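Long-range contacts in Mlr6093 protein (Mesorhizobium loti, PDB 2QJ8), which probably acts as a zinc-dependent hydrolase of the succinylglutamate desuccinylase/aspartoacylase family, cleaving carbon-nitrogen bonds in linear amides or possibly ester bonds: residues Glu4-Leu8 / Asp124-Leu130; Ser47-Gly53 / Val134-Leu140. The contacts are given in a common frame with arbitrary orientation. Residue numbers count along the deposited sequence, not the author numbering.

Interaction 1: residues Glu4-Leu8 / Asp124-Leu130; sequences EAPHL and DAISRLL
Residues 4-8 run extended, entering the short strand 7-8, whereas residues 124-129 form the last turns of helix 118-129, with regular i to i+4 bonds such as Leu129 N to Ala125 O (3.1 Å). This is plain helix-on-sheet packing: an N-terminal segment leading into strand 7-8, which pairs antiparallel with strand 16-24, lies against the C-terminal end of a helix in the catalytic domain. The CA atoms of Pro6 and Ala125 approach to 5.3 Å, those of His7 and Leu129 to 6.7 Å, and no hydrogen bond crosses the interface. Pro6 lies at the middle of the contact, its CB directed at the helix. That atom meets Ala125 CB at 3.7 Å and Leu129 CD1 at 3.8 Å; Leu129, in the mt rotamer, brings the same CD1 to 3.3 Å from Pro6 C and His7 N. Leu8, also mt, continues the apolar seam, its CD2 4.1 Å from Leu130 CD2. His7 CB points away from the helix, and with chi1 p the ring turns back so that ND1 donates to Ala5 O (2.9 Å). Exposed Arg128 reaches back one turn, its NH1 forming a salt bridge with OD2 of buried Asp124 at 3.1 Å, and Pro6 CD rests over a face of the guanidinium, 3.6 Å from Arg128 NH1.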
# COMPACT_ATOMS: atom_id res chain seq x y z
N GLU A 4 38.09 7.35 -4.17
CA GLU A 4 37.56 7.82 -2.89
C GLU A 4 37.09 6.64 -2.00
O GLU A 4 36.56 5.65 -2.50
CB GLU A 4 36.40 8.78 -3.28
CG GLU A 4 35.54 9.43 -2.22
CD GLU A 4 34.46 10.35 -2.86
OE1 GLU A 4 33.64 9.88 -3.69
OE2 GLU A 4 34.40 11.54 -2.49
N ALA A 5 37.34 6.73 -0.70
CA ALA A 5 36.85 5.74 0.24
C ALA A 5 35.51 6.30 0.77
O ALA A 5 35.22 7.50 0.59
CB ALA A 5 37.87 5.52 1.38
N PRO A 6 34.67 5.44 1.38
CA PRO A 6 33.49 6.00 1.97
C PRO A 6 33.87 6.85 3.18
O PRO A 6 34.82 6.54 3.88
CB PRO A 6 32.68 4.75 2.39
CG PRO A 6 33.69 3.72 2.60
CD PRO A 6 34.73 3.98 1.57
N HIS A 7 33.15 7.94 3.42
CA HIS A 7 33.43 8.81 4.55
C HIS A 7 32.22 9.64 4.88
O HIS A 7 31.31 9.76 4.06
CB HIS A 7 34.62 9.71 4.19
CG HIS A 7 34.36 10.55 2.99
ND1 HIS A 7 34.52 10.08 1.70
CD2 HIS A 7 33.88 11.81 2.87
CE1 HIS A 7 34.15 11.02 0.85
NE2 HIS A 7 33.76 12.08 1.53
N LEU A 8 32.22 10.19 6.09
CA LEU A 8 31.22 11.14 6.53
C LEU A 8 31.78 12.52 6.24
O LEU A 8 32.98 12.75 6.34
CB LEU A 8 30.95 10.99 8.03
CG LEU A 8 30.33 9.67 8.51
CD1 LEU A 8 30.30 9.62 10.01
CD2 LEU A 8 28.92 9.49 7.95
N ASP A 124 28.83 -1.49 2.65
CA ASP A 124 30.22 -1.27 3.05
C ASP A 124 30.47 0.08 3.74
O ASP A 124 31.20 0.11 4.73
CB ASP A 124 31.12 -1.41 1.83
CG ASP A 124 32.58 -1.19 2.16
OD1 ASP A 124 33.18 -2.03 2.85
OD2 ASP A 124 33.11 -0.16 1.74
N ALA A 125 29.83 1.16 3.26
CA ALA A 125 29.96 2.50 3.82
C ALA A 125 29.39 2.58 5.22
O ALA A 125 30.01 3.16 6.10
CB ALA A 125 29.25 3.55 2.92
N ILE A 126 28.20 1.99 5.42
CA ILE A 126 27.52 1.95 6.72
C ILE A 126 28.33 1.09 7.71
O ILE A 126 28.47 1.45 8.89
CB ILE A 126 26.05 1.41 6.57
CG1 ILE A 126 25.19 2.42 5.79
CG2 ILE A 126 25.42 1.12 7.93
CD1 ILE A 126 23.89 1.83 5.23
N SER A 127 28.84 -0.02 7.21
CA SER A 127 29.62 -0.98 7.98
C SER A 127 30.98 -0.47 8.42
O SER A 127 31.43 -0.80 9.51
CB SER A 127 29.79 -2.29 7.20
OG SER A 127 28.52 -2.85 6.90
N ARG A 128 31.64 0.32 7.57
CA ARG A 128 32.93 0.91 7.93
C ARG A 128 32.83 2.17 8.81
O ARG A 128 33.65 2.35 9.72
CB ARG A 128 33.78 1.14 6.69
CG ARG A 128 34.36 -0.15 6.16
CD ARG A 128 34.86 -0.06 4.74
NE ARG A 128 35.91 0.94 4.55
CZ ARG A 128 36.44 1.27 3.36
NH1 ARG A 128 36.03 0.69 2.25
NH2 ARG A 128 37.40 2.21 3.29
N LEU A 129 31.82 3.01 8.57
CA LEU A 129 31.69 4.30 9.25
C LEU A 129 30.71 4.44 10.40
O LEU A 129 30.91 5.31 11.26
CB LEU A 129 31.37 5.37 8.20
CG LEU A 129 32.55 5.56 7.24
CD1 LEU A 129 32.12 5.99 5.90
CD2 LEU A 129 33.56 6.53 7.88
N LEU A 130 29.64 3.66 10.41
CA LEU A 130 28.59 3.83 11.43
C LEU A 130 28.50 2.68 12.40
O LEU A 130 28.48 2.90 13.61
CB LEU A 130 27.24 4.07 10.75
CG LEU A 130 27.13 5.26 9.78
CD1 LEU A 130 25.68 5.31 9.24
CD2 LEU A 130 27.47 6.60 10.41

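Interaction 2: residues Ser47-Gly53 / Val134-Leu140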
# COMPACT_ATOMS: atom_id res chain seq x y z
N SER A 47 25.17 4.27 22.82
CA SER A 47 25.34 4.60 21.41
C SER A 47 24.27 3.84 20.61
O SER A 47 24.06 2.65 20.83
CB SER A 47 26.72 4.22 20.92
OG SER A 47 26.93 2.85 21.18
N LEU A 48 23.67 4.51 19.65
CA LEU A 48 22.57 3.98 18.86
C LEU A 48 22.56 4.48 17.44
O LEU A 48 22.76 5.66 17.20
CB LEU A 48 21.24 4.43 19.51
CG LEU A 48 19.93 4.01 18.81
CD1 LEU A 48 19.74 2.49 18.88
CD2 LEU A 48 18.72 4.76 19.35
N LEU A 49 22.33 3.57 16.49
CA LEU A 49 22.09 3.92 15.11
C LEU A 49 20.64 3.60 14.84
O LEU A 49 20.19 2.51 15.16
CB LEU A 49 22.94 3.09 14.15
CG LEU A 49 22.65 3.22 12.65
CD1 LEU A 49 22.89 4.67 12.10
CD2 LEU A 49 23.53 2.20 11.94
N ILE A 50 19.93 4.52 14.20
CA ILE A 50 18.58 4.33 13.72
C ILE A 50 18.55 4.45 12.20
O ILE A 50 18.92 5.49 11.63
CB ILE A 50 17.57 5.37 14.32
CG1 ILE A 50 17.77 5.47 15.82
CG2 ILE A 50 16.12 5.00 13.92
CD1 ILE A 50 16.70 6.26 16.50
N THR A 51 18.08 3.40 11.54
CA THR A 51 18.01 3.34 10.09
C THR A 51 16.55 3.23 9.59
O THR A 51 15.71 2.59 10.22
CB THR A 51 18.83 2.16 9.52
OG1 THR A 51 18.38 0.91 10.04
CG2 THR A 51 20.31 2.31 9.79
N GLY A 52 16.26 3.89 8.46
CA GLY A 52 14.99 3.75 7.73
C GLY A 52 15.28 3.55 6.26
O GLY A 52 16.42 3.71 5.82
N GLY A 53 14.27 3.20 5.50
CA GLY A 53 14.39 3.19 4.04
C GLY A 53 15.29 2.17 3.40
O GLY A 53 15.85 2.45 2.36
N VAL A 134 28.54 2.12 17.24
CA VAL A 134 27.29 1.87 17.97
C VAL A 134 27.19 0.46 18.56
O VAL A 134 27.75 -0.48 18.04
CB VAL A 134 26.04 2.25 17.12
CG1 VAL A 134 26.13 3.73 16.70
CG2 VAL A 134 25.89 1.33 15.90
N ASP A 135 26.50 0.36 19.68
CA ASP A 135 26.23 -0.91 20.34
C ASP A 135 24.82 -1.44 20.05
O ASP A 135 24.56 -2.62 20.31
CB ASP A 135 26.36 -0.75 21.86
CG ASP A 135 27.81 -0.43 22.30
OD1 ASP A 135 28.75 -1.00 21.72
OD2 ASP A 135 27.99 0.37 23.26
N THR A 136 23.94 -0.59 19.53
CA THR A 136 22.52 -0.91 19.33
C THR A 136 22.13 -0.34 17.98
O THR A 136 22.57 0.75 17.62
CB THR A 136 21.64 -0.32 20.50
OG1 THR A 136 22.12 -0.82 21.75
CG2 THR A 136 20.14 -0.68 20.38
N VAL A 137 21.41 -1.12 17.19
CA VAL A 137 20.88 -0.64 15.94
C VAL A 137 19.37 -0.84 15.98
O VAL A 137 18.90 -1.92 16.34
CB VAL A 137 21.45 -1.35 14.69
CG1 VAL A 137 20.75 -0.79 13.46
CG2 VAL A 137 22.96 -1.17 14.58
N LEU A 138 18.65 0.22 15.64
CA LEU A 138 17.20 0.22 15.52
C LEU A 138 16.85 0.41 14.04
O LEU A 138 17.09 1.49 13.50
CB LEU A 138 16.57 1.34 16.37
CG LEU A 138 15.05 1.61 16.22
CD1 LEU A 138 14.18 0.37 16.53
CD2 LEU A 138 14.69 2.77 17.11
N ASP A 139 16.30 -0.62 13.40
CA ASP A 139 15.87 -0.53 11.99
C ASP A 139 14.35 -0.36 11.93
O ASP A 139 13.62 -1.15 12.52
CB ASP A 139 16.34 -1.75 11.20
CG ASP A 139 16.02 -1.67 9.68
OD1 ASP A 139 16.26 -0.65 9.00
OD2 ASP A 139 15.54 -2.70 9.16
N LEU A 140 13.90 0.69 11.23
CA LEU A 140 12.49 1.00 11.01
C LEU A 140 12.18 0.29 9.68
O LEU A 140 12.40 0.83 8.59
CB LEU A 140 12.27 2.51 11.01
CG LEU A 140 12.91 3.25 12.21
CD1 LEU A 140 12.71 4.75 12.09
CD2 LEU A 140 12.40 2.75 13.59
O HOH W 1 26.02 1.62 24.16
O HOH W 2 23.42 1.32 23.07
O HOH W 3 11.61 2.08 6.37
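How parallel strands share out their polar backbone is well illustrated here. Strands 47-52 and 136-140 run side by side, 4.7 Å apart at closest approach and 17° from exactly parallel. Four bonds form the ladder: Leu49 N to Thr136 O (3.0 Å), Leu138 N to Leu49 O (2.8 Å), Thr51 N to Leu138 O (2.9 Å) and Leu140 N to Thr51 O (2.8 Å). Leu49 and Thr51 thus give both N and O to this neighbour, while Leu48, Ile50 and Gly52 make backbone bonds to strand 79-84 on the other flank. The ladder's ends are completed otherwise. Ser47 OG accepts from Asp135 N (2.9 Å), and three waters fill gaps: water 1 accepts from Ser47 N (3.1 Å) and donates to Asp135 OD2 (2.5 Å), water 2 joins Ser47 O (2.7 Å) to Thr136 OG1 (2.8 Å), and water 3 links Gly53 N (3.0 Å) with Leu140 O (2.7 Å). One buried side-chain pair is satisfied within the sheet, Thr51 OG1 donating to Asp139 OD1 at 2.8 Å. On the opposite face Ile50 CD1 touches Leu138 CD2 (4.1 Å) and Ile50 CG2 touches Leu140 CD1 (3.9 Å), and helix 218-230 packs against Leu48 and Leu138. Gly53 has a positive phi (68°), which favours glycine. Adjacent parallel strands within a mixed sheet, with a helix packed on one face, are typical of the α/β catalytic domain of zinc-dependent M14-like hydrolases.

Overall arrangement
The two contacts contrast periphery with core in one α/β domain. Interaction 2, centred about 10 Å from the centre of the chain, joins strands in the sheet interior through directional backbone bonds, with waters at its ends. Interaction 1, about 21 Å from that centre and partly exposed, relies on apolar packing of an N-terminal segment against a helix, with no hydrogen bond between its two segments; His7 instead makes backbone bonds to strand 16-24. They are nevertheless connected: helix 118-129 is followed, after a short connection, by strand 136-144, both contacts reach the same sheet, and just past the helix end Leu130 CD1 of interaction 1 packs 4.0 Å from Leu49 CD1 of interaction 2.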